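PDB 6ZTU: cyclodipeptide synthase, BtCDPS from Bacillus thermoamylovorans, which probably transfers aminoacyl groups from charged tRNAs to build cyclic dipeptides, as other members of the cyclodipeptide synthase family do. Local coordinates for residues A[11-16]-A[227-232]; A[24-29]-A[53-58]; A[44-49]-A[98-103]; A[142-147]-A[172-177]. All coordinates share one frame; numbering follows the deposited sequence.

Contact 1: A[11-16]-A[227-232]; sequences YVVPLS and ILKQIN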
loop_
_atom_site.group_PDB
_atom_site.type_symbol
_atom_site.label_atom_id
_atom_site.label_comp_id
_atom_site.label_asym_id
_atom_site.label_seq_id
_atom_site.Cartn_x
_atom_site.Cartn_y
_atom_site.Cartn_z
ATOM N N TYR A 11 13.664 9.684 -6.593
ATOM C CA TYR A 11 14.621 8.688 -7.038
ATOM C C TYR A 11 14.048 7.319 -6.705
ATOM O O TYR A 11 13.552 7.103 -5.598
ATOM C CB TYR A 11 15.989 8.878 -6.373
ATOM C CG TYR A 11 17.027 7.948 -6.958
ATOM C CD1 TYR A 11 17.204 6.665 -6.447
ATOM C CD2 TYR A 11 17.807 8.335 -8.042
ATOM C CE1 TYR A 11 18.138 5.796 -6.985
ATOM C CE2 TYR A 11 18.741 7.472 -8.591
ATOM C CZ TYR A 11 18.895 6.201 -8.064
ATOM O OH TYR A 11 19.819 5.330 -8.596
ATOM N N VAL A 12 14.119 6.400 -7.659
ATOM C CA VAL A 12 13.408 5.129 -7.581
ATOM C C VAL A 12 14.381 4.019 -7.210
ATOM O O VAL A 12 15.447 3.887 -7.826
ATOM C CB VAL A 12 12.706 4.826 -8.918
ATOM C CG1 VAL A 12 12.177 3.401 -8.937
ATOM C CG2 VAL A 12 11.600 5.843 -9.160
ATOM N N VAL A 13 14.019 3.220 -6.207
ATOM C CA VAL A 13 14.802 2.043 -5.823
ATOM C C VAL A 13 13.949 0.794 -6.015
ATOM O O VAL A 13 13.014 0.566 -5.234
ATOM C CB VAL A 13 15.301 2.150 -4.374
ATOM C CG1 VAL A 13 16.153 0.939 -4.041
ATOM C CG2 VAL A 13 16.137 3.423 -4.192
ATOM N N PRO A 14 14.212 -0.025 -7.028
ATOM C CA PRO A 14 13.356 -1.186 -7.285
ATOM C C PRO A 14 13.621 -2.310 -6.299
ATOM O O PRO A 14 14.734 -2.482 -5.799
ATOM C CB PRO A 14 13.757 -1.604 -8.702
ATOM C CG PRO A 14 15.230 -1.281 -8.731
ATOM C CD PRO A 14 15.324 0.049 -7.992
ATOM N N LEU A 15 12.570 -3.088 -6.031
ATOM C CA LEU A 15 12.703 -4.243 -5.147
ATOM C C LEU A 15 13.562 -5.333 -5.779
ATOM O O LEU A 15 14.346 -5.992 -5.087
ATOM C CB LEU A 15 11.317 -4.780 -4.780
ATOM C CG LEU A 15 11.239 -6.129 -4.056
ATOM C CD1 LEU A 15 11.851 -6.052 -2.658
ATOM C CD2 LEU A 15 9.798 -6.657 -4.022
ATOM N N SER A 16 13.452 -5.517 -7.090
ATOM C CA SER A 16 14.222 -6.527 -7.801
ATOM C C SER A 16 14.507 -6.020 -9.206
ATOM O O SER A 16 14.005 -4.975 -9.625
ATOM C CB SER A 16 13.460 -7.849 -7.880
ATOM O OG SER A 16 12.342 -7.687 -8.742
ATOM N N ILE A 227 10.554 1.695 -4.244
ATOM C CA ILE A 227 10.686 2.669 -3.173
ATOM C C ILE A 227 10.916 4.033 -3.801
ATOM O O ILE A 227 11.798 4.188 -4.654
ATOM C CB ILE A 227 11.856 2.312 -2.238
ATOM C CG1 ILE A 227 11.672 0.937 -1.611
ATOM C CG2 ILE A 227 12.021 3.388 -1.159
ATOM C CD1 ILE A 227 12.981 0.391 -1.027
ATOM N N LEU A 228 10.128 5.015 -3.386
ATOM C CA LEU A 228 10.300 6.393 -3.821
ATOM C C LEU A 228 11.092 7.144 -2.761
ATOM O O LEU A 228 10.631 7.292 -1.623
ATOM C CB LEU A 228 8.952 7.071 -4.043
ATOM C CG LEU A 228 7.997 6.350 -4.985
ATOM C CD1 LEU A 228 6.714 7.155 -5.083
ATOM C CD2 LEU A 228 8.648 6.169 -6.345
ATOM N N LYS A 229 12.270 7.628 -3.138
ATOM C CA LYS A 229 13.069 8.466 -2.259
ATOM C C LYS A 229 13.122 9.881 -2.817
ATOM O O LYS A 229 13.017 10.088 -4.024
ATOM C CB LYS A 229 14.488 7.909 -2.119
ATOM C CG LYS A 229 14.544 6.494 -1.547
ATOM C CD LYS A 229 15.969 6.119 -1.135
ATOM C CE LYS A 229 16.621 7.236 -0.315
ATOM N NZ LYS A 229 17.999 6.879 0.187
ATOM N N GLN A 230 13.283 10.863 -1.937
ATOM C CA GLN A 230 13.535 12.233 -2.369
ATOM C C GLN A 230 14.942 12.634 -1.953
ATOM O O GLN A 230 15.333 12.417 -0.801
ATOM C CB GLN A 230 12.508 13.192 -1.785
ATOM C CG GLN A 230 11.099 12.830 -2.207
ATOM C CD GLN A 230 10.066 13.829 -1.729
ATOM O OE1 GLN A 230 9.713 13.857 -0.550
ATOM N NE2 GLN A 230 9.573 14.650 -2.646
ATOM N N ILE A 231 15.701 13.199 -2.892
ATOM C CA ILE A 231 17.101 13.536 -2.667
ATOM C C ILE A 231 17.350 14.949 -3.175
ATOM O O ILE A 231 16.627 15.462 -4.032
ATOM C CB ILE A 231 18.063 12.535 -3.350
ATOM C CG1 ILE A 231 17.923 12.578 -4.877
ATOM C CG2 ILE A 231 17.824 11.119 -2.832
ATOM C CD1 ILE A 231 18.918 11.669 -5.613
ATOM N N ASN A 232 18.384 15.582 -2.624
ATOM C CA ASN A 232 18.800 16.903 -3.088
ATOM C C ASN A 232 19.758 16.781 -4.273
ATOM O O ASN A 232 20.302 17.779 -4.751
ATOM C CB ASN A 232 19.448 17.694 -1.947
ATOM C CG ASN A 232 18.423 18.249 -0.976
ATOM O OD1 ASN A 232 17.397 18.794 -1.386
ATOM N ND2 ASN A 232 18.680 18.087 0.317
ATOM O OXT ASN A 232 20.016 15.683 -4.776
#

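Contact 2: A[24-29]-A[53-58]; sequences KNKTHI and SKNFKN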
loop_
_atom_site.group_PDB
_atom_site.type_symbol
_atom_site.label_atom_id
_atom_site.label_comp_id
_atom_site.label_asym_id
_atom_site.label_seq_id
_atom_site.Cartn_x
_atom_site.Cartn_y
_atom_site.Cartn_z
ATOM N N LYS A 24 10.765 0.721 -15.727
ATOM C CA LYS A 24 11.262 1.393 -16.923
ATOM C C LYS A 24 10.262 1.337 -18.070
ATOM O O LYS A 24 10.301 2.204 -18.950
ATOM C CB LYS A 24 12.595 0.782 -17.338
ATOM C CG LYS A 24 13.749 1.232 -16.443
ATOM C CD LYS A 24 15.050 0.569 -16.858
ATOM C CE LYS A 24 16.162 0.873 -15.863
ATOM N NZ LYS A 24 16.385 2.342 -15.723
ATOM N N ASN A 25 9.367 0.349 -18.081
ATOM C CA ASN A 25 8.311 0.327 -19.092
ATOM C C ASN A 25 7.284 1.438 -18.887
ATOM O O ASN A 25 6.583 1.798 -19.841
ATOM C CB ASN A 25 7.605 -1.029 -19.091
ATOM C CG ASN A 25 8.474 -2.149 -19.621
ATOM O OD1 ASN A 25 9.447 -1.915 -20.343
ATOM N ND2 ASN A 25 8.122 -3.382 -19.274
ATOM N N LYS A 26 7.159 1.969 -17.664
ATOM C CA LYS A 26 6.307 3.124 -17.367
ATOM C C LYS A 26 4.836 2.882 -17.717
ATOM O O LYS A 26 4.086 3.835 -17.927
ATOM C CB LYS A 26 6.822 4.388 -18.066
ATOM C CG LYS A 26 8.214 4.840 -17.588
ATOM C CD LYS A 26 8.193 5.349 -16.140
ATOM C CE LYS A 26 9.601 5.522 -15.594
ATOM N NZ LYS A 26 10.464 6.299 -16.528
ATOM N N THR A 27 4.407 1.616 -17.736
ATOM C CA THR A 27 3.024 1.285 -18.099
ATOM C C THR A 27 2.037 1.791 -17.050
ATOM O O THR A 27 1.028 2.430 -17.380
ATOM C CB THR A 27 2.882 -0.230 -18.271
ATOM O OG1 THR A 27 3.765 -0.695 -19.300
ATOM C CG2 THR A 27 1.443 -0.628 -18.620
ATOM N N HIS A 28 2.307 1.511 -15.777
ATOM C CA HIS A 28 1.332 1.841 -14.748
ATOM C C HIS A 28 2.027 1.927 -13.398
ATOM O O HIS A 28 2.911 1.117 -13.098
ATOM C CB HIS A 28 0.211 0.794 -14.704
ATOM C CG HIS A 28 -0.826 1.069 -13.669
ATOM N ND1 HIS A 28 -0.751 0.570 -12.387
ATOM C CD2 HIS A 28 -1.966 1.797 -13.724
ATOM C CE1 HIS A 28 -1.801 0.973 -11.697
ATOM N NE2 HIS A 28 -2.551 1.725 -12.484
ATOM N N ILE A 29 1.618 2.909 -12.601
ATOM C CA ILE A 29 2.036 3.025 -11.209
ATOM C C ILE A 29 0.794 3.042 -10.324
ATOM O O ILE A 29 -0.221 3.675 -10.651
ATOM C CB ILE A 29 2.923 4.269 -10.977
ATOM C CG1 ILE A 29 3.420 4.334 -9.529
ATOM C CG2 ILE A 29 2.168 5.541 -11.354
ATOM C CD1 ILE A 29 4.532 5.374 -9.314
ATOM N N SER A 53 2.327 11.460 -12.974
ATOM C CA SER A 53 1.670 11.897 -14.200
ATOM C C SER A 53 2.681 12.240 -15.282
ATOM O O SER A 53 2.380 12.111 -16.473
ATOM C CB SER A 53 0.778 13.108 -13.915
ATOM O OG SER A 53 -0.255 12.796 -13.002
ATOM N N LYS A 54 3.880 12.686 -14.893
ATOM C CA LYS A 54 4.897 13.002 -15.887
ATOM C C LYS A 54 5.588 11.757 -16.410
ATOM O O LYS A 54 6.039 11.740 -17.556
ATOM C CB LYS A 54 5.937 13.957 -15.304
ATOM C CG LYS A 54 5.695 15.412 -15.659
ATOM C CD LYS A 54 4.259 15.835 -15.343
ATOM C CE LYS A 54 4.018 17.281 -15.747
ATOM N NZ LYS A 54 5.236 18.099 -15.480
ATOM N N ASN A 55 5.660 10.706 -15.599
ATOM C CA ASN A 55 6.490 9.556 -15.910
ATOM C C ASN A 55 5.721 8.372 -16.480
ATOM O O ASN A 55 6.257 7.665 -17.338
ATOM C CB ASN A 55 7.242 9.103 -14.652
ATOM C CG ASN A 55 8.494 9.928 -14.394
ATOM O OD1 ASN A 55 9.557 9.645 -14.941
ATOM N ND2 ASN A 55 8.372 10.947 -13.556
ATOM N N PHE A 56 4.492 8.127 -16.039
ATOM C CA PHE A 56 3.814 6.875 -16.338
ATOM C C PHE A 56 2.646 7.063 -17.298
ATOM O O PHE A 56 1.981 8.100 -17.298
ATOM C CB PHE A 56 3.309 6.219 -15.049
ATOM C CG PHE A 56 4.409 5.660 -14.205
ATOM C CD1 PHE A 56 5.083 6.465 -13.299
ATOM C CD2 PHE A 56 4.797 4.341 -14.352
ATOM C CE1 PHE A 56 6.116 5.949 -12.529
ATOM C CE2 PHE A 56 5.821 3.822 -13.590
ATOM C CZ PHE A 56 6.484 4.632 -12.676
ATOM N N LYS A 57 2.387 6.021 -18.094
ATOM C CA LYS A 57 1.247 6.045 -19.008
ATOM C C LYS A 57 -0.074 6.080 -18.247
ATOM O O LYS A 57 -1.007 6.795 -18.633
ATOM C CB LYS A 57 1.296 4.831 -19.935
ATOM C CG LYS A 57 2.491 4.819 -20.866
ATOM C CD LYS A 57 2.421 3.627 -21.805
ATOM C CE LYS A 57 3.787 3.309 -22.397
ATOM N NZ LYS A 57 3.688 2.215 -23.402
ATOM N N ASN A 58 -0.165 5.324 -17.158
ATOM C CA ASN A 58 -1.385 5.192 -16.379
ATOM C C ASN A 58 -1.042 5.306 -14.906
ATOM O O ASN A 58 -0.026 4.762 -14.464
ATOM C CB ASN A 58 -2.063 3.845 -16.636
ATOM C CG ASN A 58 -2.339 3.611 -18.100
ATOM O OD1 ASN A 58 -3.342 4.084 -18.627
ATOM N ND2 ASN A 58 -1.451 2.882 -18.765
HETATM O O HOH W 1 8.747 8.170 -18.559
#

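Contact 3: A[44-49]-A[98-103]; sequences YIHQLI and EEALRK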
loop_
_atom_site.group_PDB
_atom_site.type_symbol
_atom_site.label_atom_id
_atom_site.label_comp_id
_atom_site.label_asym_id
_atom_site.label_seq_id
_atom_site.Cartn_x
_atom_site.Cartn_y
_atom_site.Cartn_z
ATOM N N TYR A 44 2.528 16.397 -0.261
ATOM C CA TYR A 44 3.214 15.173 -0.670
ATOM C C TYR A 44 2.375 14.373 -1.657
ATOM O O TYR A 44 2.900 13.835 -2.641
ATOM C CB TYR A 44 3.550 14.322 0.550
ATOM C CG TYR A 44 4.337 13.066 0.231
ATOM C CD1 TYR A 44 5.653 13.141 -0.206
ATOM C CD2 TYR A 44 3.762 11.807 0.361
ATOM C CE1 TYR A 44 6.381 12.000 -0.498
ATOM C CE2 TYR A 44 4.490 10.649 0.077
ATOM C CZ TYR A 44 5.799 10.756 -0.355
ATOM O OH TYR A 44 6.533 9.623 -0.655
ATOM N N ILE A 45 1.068 14.276 -1.409
ATOM C CA ILE A 45 0.198 13.569 -2.347
ATOM C C ILE A 45 0.255 14.235 -3.722
ATOM O O ILE A 45 0.339 13.559 -4.757
ATOM C CB ILE A 45 -1.234 13.491 -1.777
ATOM C CG1 ILE A 45 -1.294 12.430 -0.668
ATOM C CG2 ILE A 45 -2.244 13.188 -2.875
ATOM C CD1 ILE A 45 -2.570 12.459 0.173
ATOM N N HIS A 46 0.271 15.571 -3.754
ATOM C CA HIS A 46 0.432 16.263 -5.029
ATOM C C HIS A 46 1.772 15.934 -5.678
ATOM O O HIS A 46 1.846 15.715 -6.893
ATOM C CB HIS A 46 0.277 17.772 -4.832
ATOM C CG HIS A 46 -1.145 18.239 -4.911
ATOM N ND1 HIS A 46 -1.681 18.812 -6.048
ATOM C CD2 HIS A 46 -2.149 18.195 -4.002
ATOM C CE1 HIS A 46 -2.950 19.110 -5.830
ATOM N NE2 HIS A 46 -3.260 18.745 -4.598
ATOM N N GLN A 47 2.844 15.880 -4.885
ATOM C CA GLN A 47 4.145 15.540 -5.446
ATOM C C GLN A 47 4.125 14.145 -6.055
ATOM O O GLN A 47 4.631 13.936 -7.160
ATOM C CB GLN A 47 5.218 15.636 -4.367
ATOM C CG GLN A 47 5.553 17.050 -3.945
ATOM C CD GLN A 47 6.887 17.103 -3.232
ATOM O OE1 GLN A 47 7.131 16.329 -2.311
ATOM N NE2 GLN A 47 7.762 18.004 -3.664
ATOM N N LEU A 48 3.534 13.176 -5.345
ATOM C CA LEU A 48 3.457 11.811 -5.865
ATOM C C LEU A 48 2.746 11.779 -7.210
ATOM O O LEU A 48 3.214 11.145 -8.163
ATOM C CB LEU A 48 2.729 10.900 -4.877
ATOM C CG LEU A 48 3.380 10.553 -3.541
ATOM C CD1 LEU A 48 2.385 9.769 -2.704
ATOM C CD2 LEU A 48 4.647 9.740 -3.779
ATOM N N ILE A 49 1.617 12.471 -7.300
ATOM C CA ILE A 49 0.786 12.400 -8.493
ATOM C C ILE A 49 1.375 13.243 -9.616
ATOM O O ILE A 49 1.342 12.844 -10.781
ATOM C CB ILE A 49 -0.655 12.807 -8.138
ATOM C CG1 ILE A 49 -1.299 11.721 -7.262
ATOM C CG2 ILE A 49 -1.484 13.027 -9.390
ATOM C CD1 ILE A 49 -2.575 12.153 -6.579
ATOM N N GLU A 98 -7.795 13.533 -5.815
ATOM C CA GLU A 98 -8.619 13.997 -6.928
ATOM C C GLU A 98 -8.118 15.337 -7.457
ATOM O O GLU A 98 -8.001 15.521 -8.674
ATOM C CB GLU A 98 -10.077 14.090 -6.485
ATOM C CG GLU A 98 -11.059 14.330 -7.614
ATOM C CD GLU A 98 -11.261 15.803 -7.904
ATOM O OE1 GLU A 98 -11.030 16.630 -6.991
ATOM O OE2 GLU A 98 -11.646 16.132 -9.049
ATOM N N GLU A 99 -7.801 16.276 -6.552
ATOM C CA GLU A 99 -7.231 17.569 -6.941
ATOM C C GLU A 99 -6.059 17.405 -7.895
ATOM O O GLU A 99 -6.039 17.977 -8.989
ATOM C CB GLU A 99 -6.748 18.334 -5.710
ATOM C CG GLU A 99 -7.800 18.967 -4.854
ATOM C CD GLU A 99 -7.188 19.607 -3.621
ATOM O OE1 GLU A 99 -5.933 19.627 -3.525
ATOM O OE2 GLU A 99 -7.955 20.078 -2.750
ATOM N N ALA A 100 -5.053 16.632 -7.473
ATOM C CA ALA A 100 -3.813 16.542 -8.229
ATOM C C ALA A 100 -4.012 15.790 -9.537
ATOM O O ALA A 100 -3.416 16.141 -10.563
ATOM C CB ALA A 100 -2.736 15.875 -7.370
ATOM N N LEU A 101 -4.837 14.743 -9.525
ATOM C CA LEU A 101 -5.137 14.050 -10.770
ATOM C C LEU A 101 -5.824 14.992 -11.752
ATOM O O LEU A 101 -5.419 15.098 -12.917
ATOM C CB LEU A 101 -5.998 12.822 -10.488
ATOM C CG LEU A 101 -5.228 11.667 -9.836
ATOM C CD1 LEU A 101 -6.201 10.627 -9.277
ATOM C CD2 LEU A 101 -4.251 11.035 -10.820
ATOM N N ARG A 102 -6.842 15.714 -11.280
ATOM C CA ARG A 102 -7.543 16.659 -12.143
ATOM C C ARG A 102 -6.595 17.734 -12.663
ATOM O O ARG A 102 -6.615 18.066 -13.853
ATOM C CB ARG A 102 -8.713 17.285 -11.383
ATOM C CG ARG A 102 -9.428 18.387 -12.150
ATOM C CD ARG A 102 -10.814 18.651 -11.575
ATOM N NE ARG A 102 -10.845 18.548 -10.118
ATOM C CZ ARG A 102 -10.483 19.522 -9.285
ATOM N NH1 ARG A 102 -10.051 20.683 -9.760
ATOM N NH2 ARG A 102 -10.546 19.334 -7.970
ATOM N N LYS A 103 -5.731 18.259 -11.790
ATOM C CA LYS A 103 -4.737 19.244 -12.203
ATOM C C LYS A 103 -3.885 18.739 -13.361
ATOM O O LYS A 103 -3.501 19.515 -14.245
ATOM C CB LYS A 103 -3.857 19.610 -11.007
ATOM C CG LYS A 103 -2.778 20.635 -11.292
ATOM C CD LYS A 103 -1.946 20.896 -10.042
ATOM C CE LYS A 103 -0.984 19.748 -9.765
ATOM N NZ LYS A 103 -0.263 19.909 -8.462
#

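Contact 4: A[142-147]-A[172-177]; sequences SCLAMS and HAVKYV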
loop_
_atom_site.group_PDB
_atom_site.type_symbol
_atom_site.label_atom_id
_atom_site.label_comp_id
_atom_site.label_asym_id
_atom_site.label_seq_id
_atom_site.Cartn_x
_atom_site.Cartn_y
_atom_site.Cartn_z
ATOM N N SER A 142 6.091 -13.312 9.022
ATOM C CA SER A 142 6.356 -12.093 8.254
ATOM C C SER A 142 5.136 -11.183 8.204
ATOM O O SER A 142 5.269 -9.952 8.265
ATOM C CB SER A 142 6.777 -12.455 6.830
ATOM O OG SER A 142 8.133 -12.840 6.811
ATOM N N CYS A 143 3.951 -11.766 8.053
ATOM C CA CYS A 143 2.741 -10.944 8.054
ATOM C C CYS A 143 2.545 -10.263 9.399
ATOM O O CYS A 143 2.176 -9.089 9.452
ATOM C CB CYS A 143 1.509 -11.779 7.714
ATOM S SG CYS A 143 1.473 -12.389 6.001
ATOM N N LEU A 144 2.762 -10.993 10.494
ATOM C CA LEU A 144 2.642 -10.386 11.816
ATOM C C LEU A 144 3.686 -9.295 12.028
ATOM O O LEU A 144 3.437 -8.326 12.754
ATOM C CB LEU A 144 2.759 -11.465 12.894
ATOM C CG LEU A 144 1.560 -12.428 12.906
ATOM C CD1 LEU A 144 1.801 -13.671 13.770
ATOM C CD2 LEU A 144 0.280 -11.715 13.335
ATOM N N ALA A 145 4.867 -9.435 11.417
ATOM C CA ALA A 145 5.851 -8.362 11.479
ATOM C C ALA A 145 5.370 -7.120 10.734
ATOM O O ALA A 145 5.617 -5.992 11.179
ATOM C CB ALA A 145 7.191 -8.835 10.915
ATOM N N MET A 146 4.720 -7.298 9.578
ATOM C CA MET A 146 4.112 -6.148 8.914
ATOM C C MET A 146 3.066 -5.509 9.811
ATOM O O MET A 146 2.916 -4.282 9.833
ATOM C CB MET A 146 3.467 -6.565 7.589
ATOM C CG MET A 146 4.431 -6.713 6.452
ATOM S SD MET A 146 3.557 -6.936 4.877
ATOM C CE MET A 146 2.933 -5.284 4.601
ATOM N N SER A 147 2.317 -6.337 10.538
ATOM C CA SER A 147 1.317 -5.829 11.474
ATOM C C SER A 147 1.984 -5.034 12.590
ATOM O O SER A 147 1.539 -3.939 12.952
ATOM C CB SER A 147 0.517 -7.002 12.046
ATOM O OG SER A 147 -0.447 -6.540 12.979
ATOM N N HIS A 172 -5.281 -8.668 15.438
ATOM C CA HIS A 172 -6.371 -7.817 14.977
ATOM C C HIS A 172 -5.926 -6.946 13.811
ATOM O O HIS A 172 -6.616 -6.858 12.787
ATOM C CB HIS A 172 -6.899 -6.953 16.120
ATOM C CG HIS A 172 -8.206 -6.282 15.812
ATOM N ND1 HIS A 172 -9.357 -6.987 15.545
ATOM C CD2 HIS A 172 -8.538 -4.973 15.731
ATOM C CE1 HIS A 172 -10.345 -6.141 15.315
ATOM N NE2 HIS A 172 -9.876 -4.912 15.425
ATOM N N ALA A 173 -4.764 -6.295 13.947
ATOM C CA ALA A 173 -4.252 -5.429 12.892
ATOM C C ALA A 173 -3.757 -6.199 11.666
ATOM O O ALA A 173 -3.659 -5.607 10.586
ATOM C CB ALA A 173 -3.124 -4.559 13.429
ATOM N N VAL A 174 -3.422 -7.487 11.793
ATOM C CA VAL A 174 -2.930 -8.197 10.610
ATOM C C VAL A 174 -4.052 -8.401 9.594
ATOM O O VAL A 174 -3.780 -8.680 8.417
ATOM C CB VAL A 174 -2.245 -9.525 11.005
ATOM C CG1 VAL A 174 -3.261 -10.634 11.216
ATOM C CG2 VAL A 174 -1.193 -9.941 9.949
ATOM N N LYS A 175 -5.314 -8.243 10.002
ATOM C CA LYS A 175 -6.392 -8.277 9.021
ATOM C C LYS A 175 -6.220 -7.179 7.981
ATOM O O LYS A 175 -6.573 -7.370 6.807
ATOM C CB LYS A 175 -7.743 -8.169 9.731
ATOM C CG LYS A 175 -8.069 -9.426 10.521
ATOM C CD LYS A 175 -9.272 -9.233 11.421
ATOM C CE LYS A 175 -9.469 -10.459 12.294
ATOM N NZ LYS A 175 -9.460 -11.692 11.455
ATOM N N TYR A 176 -5.690 -6.026 8.394
ATOM C CA TYR A 176 -5.338 -4.960 7.462
ATOM C C TYR A 176 -4.259 -5.418 6.485
ATOM O O TYR A 176 -4.367 -5.214 5.267
ATOM C CB TYR A 176 -4.871 -3.741 8.260
ATOM C CG TYR A 176 -4.399 -2.573 7.430
ATOM C CD1 TYR A 176 -5.281 -1.592 7.008
ATOM C CD2 TYR A 176 -3.064 -2.438 7.094
ATOM C CE1 TYR A 176 -4.852 -0.528 6.242
ATOM C CE2 TYR A 176 -2.631 -1.381 6.335
ATOM C CZ TYR A 176 -3.530 -0.428 5.913
ATOM O OH TYR A 176 -3.091 0.633 5.163
ATOM N N VAL A 177 -3.192 -6.008 7.017
ATOM C CA VAL A 177 -2.082 -6.490 6.189
ATOM C C VAL A 177 -2.587 -7.480 5.149
ATOM O O VAL A 177 -2.262 -7.386 3.955
ATOM C CB VAL A 177 -1.003 -7.124 7.085
ATOM C CG1 VAL A 177 0.078 -7.799 6.238
ATOM C CG2 VAL A 177 -0.373 -6.075 7.979
#

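Contact 1: A[11-16]-A[227-232]
Val13 and Ile227 face each other across an antiparallel strand pair, their CB atoms 4.1 Å apart, with Tyr11 and Lys229 pointing from the same face of the sheet. On that face the Lys229 chain slants past Val13, its CD lying 4.1 Å from CG2 of Val13, the branch beside the backbone N. Lys229 then bends at its third torsion (chi3 47°) and its end leads away. The Tyr11 ring also turns away, leaving CB to meet CD1 of Ile231 at 4.1 Å, beyond the end of strand 227-229.

The opposite face carries Val12 and Leu228, side by side and pointing the same way, CG2 of Val12 against CD2 of Leu228. Helix 42-55 packs on this side, with Trp51 touching both residues and Leu48 touching Leu228.

Four backbone hydrogen bonds join the strands, two in each of the pairs Tyr11-Lys229 and Val13-Ile227. The bond from Tyr11 N to Lys229 O is 2.7 Å, and that from Ile227 N to Val13 O is almost straight at 176°. The non-hydrogen-bonded pair Val12-Leu228 sits between them. Strand 11-14 is an edge of the sheet within this chain; these bonds hold it, and apolar contacts on both faces add to them.

Contact 2: A[24-29]-A[53-58]
The turn around Lys26 and Thr27 leads into strand 28-32 beside the end of helix 42-55, the end-to-end directions of 25-29 and 55-58 lying 69° apart. Lys57 N donates to Lys26 O at 2.8 Å, and Ile29 N bonds Asn58 O.

The Phe56 ring is sandwiched between two aliphatic groups. Lys26 CD stands over the centre of one face, 3.9 Å from the ring centroid, and Ile29 CB over the centre of the other at 3.6 Å; both are CH-pi contacts. The Lys26 chain, bent at its second torsion (chi2 -68°), also brings CD within 3.2 Å of Asn55 O, while a water joins its NZ to that same carbonyl oxygen.

The Asn58 amide reaches back to Thr27, ND2 donating to Thr27 O at 2.9 Å. Asn58 CB meets the edge of the His28 ring at CD2, 3.6 Å away. The imidazole is fixed further by Ser196 at ND1 and Thr60 at NE2.

Strands 28-32 and 58-63 are parallel neighbours in the sheet, joined by helix 42-55: a beta-alpha-beta crossover, the repeating element of the Rossmann-like fold of the HUP superfamily, to which this family belongs.

Contact 3: A[44-49]-A[98-103]
Helices 42-55 and 79-103 meet where His46 rests on Ala100, their short segments running in the same general direction at 35° with axes 8.9 Å apart. This is close helix-helix packing beside the Rossmann-like sheet, and its nearest CA atoms, those of His46 and Ala100, are 5.3 Å apart.

The small Ala100 side chain lets the imidazole settle over it. Its CB forms a CH-pi contact with one face of the His46 ring, 3.6 Å from the centroid and offset toward the rim, nearest to ND1. The same methyl also meets Ile49, whose CG2 branch touches both Ala100 CB and Leu101 CD2. The Ile49 and Leu101 side chains cross at about a right angle, one turn along from His46.

Both ring nitrogens of His46 are engaged from the second helix. Glu99 takes NE2, its carboxylate turned 50° from the imidazole; the oxygen it uses, OE1, also accepts from Gln42 NE2, at the start of the first helix. At the other nitrogen, Lys103 NZ donates to ND1, and NZ also forms a salt bridge with Asp50. These two bonds fix the ring's rotation and hold it flat over Ala100. With ND1 accepting and NE2 donating, the pattern is that expected of a neutral ring with its proton on NE2.

Glu99 OE1 receives His46 NE2 through its anti lone pair, at 3.0 Å and an N-H...O angle of 163°.

Contact 4: A[142-147]-A[172-177]
A crossed helix pair beside the ligand pocket brings Val174 and Val177 of helix 167-191 against Cys143, Met146 and Ser147 of helix 137-157. The short axes cross at 101° and approach to 8.5 Å, with Ser147 and Val174 the nearest residues along the backbones.

CG1 of Val177 meets Met146 SD at 3.8 Å, and its CG2 lies 3.7 Å from Ser147 N. With CG1 anti to the backbone N (chi1 172°) and CG2 beside it, the two branches diverge. Val174 sends CG2 to 3.5 Å from Cys143 O, and its CB faces Leu144 CD2 as those side chains pass at a slant.

Ser147 OG, anti to its backbone N, approaches Ala173 CB at 3.4 Å. Its hydrogen-bond partner is Leu170 O, one turn earlier in helix 167-191, which links the hydroxyl to the other helix. Helix 167-191 is kinked here: the N atoms of Lys175 and Tyr176 lack the usual bond to the turn before and make only weak ones to His172 O and Ala173 O.

Tyr176 touches the bound hexanediol and stacks edge-to-face with Phe113. Helix 68-74 packs on Ala173 and Tyr176 through Leu71, while helix 205-211 meets Ser142 and Met146 through Leu206.

From the N terminus, strand 11-14 enters contact 1, which closes only when strand 223-229 returns near the C terminus; the other three contacts fall within this long loop. Contact 2 opens soon after, as helix 17-25 gives way to strand 28-32, and closes at the end of helix 42-55. Contact 3 starts earlier on that helix and closes on helix 79-103, so contacts 2 and 3 cross along the chain. Contact 4 follows them in series, closing a short loop between helices 137-157 and 167-191. Contacts 1 and 3 touch through Gln230 and Gln47, tying the chain just past strand 223-229 to helix 42-55, whereas contact 4 lies across the chain's centre from contacts 2 and 3.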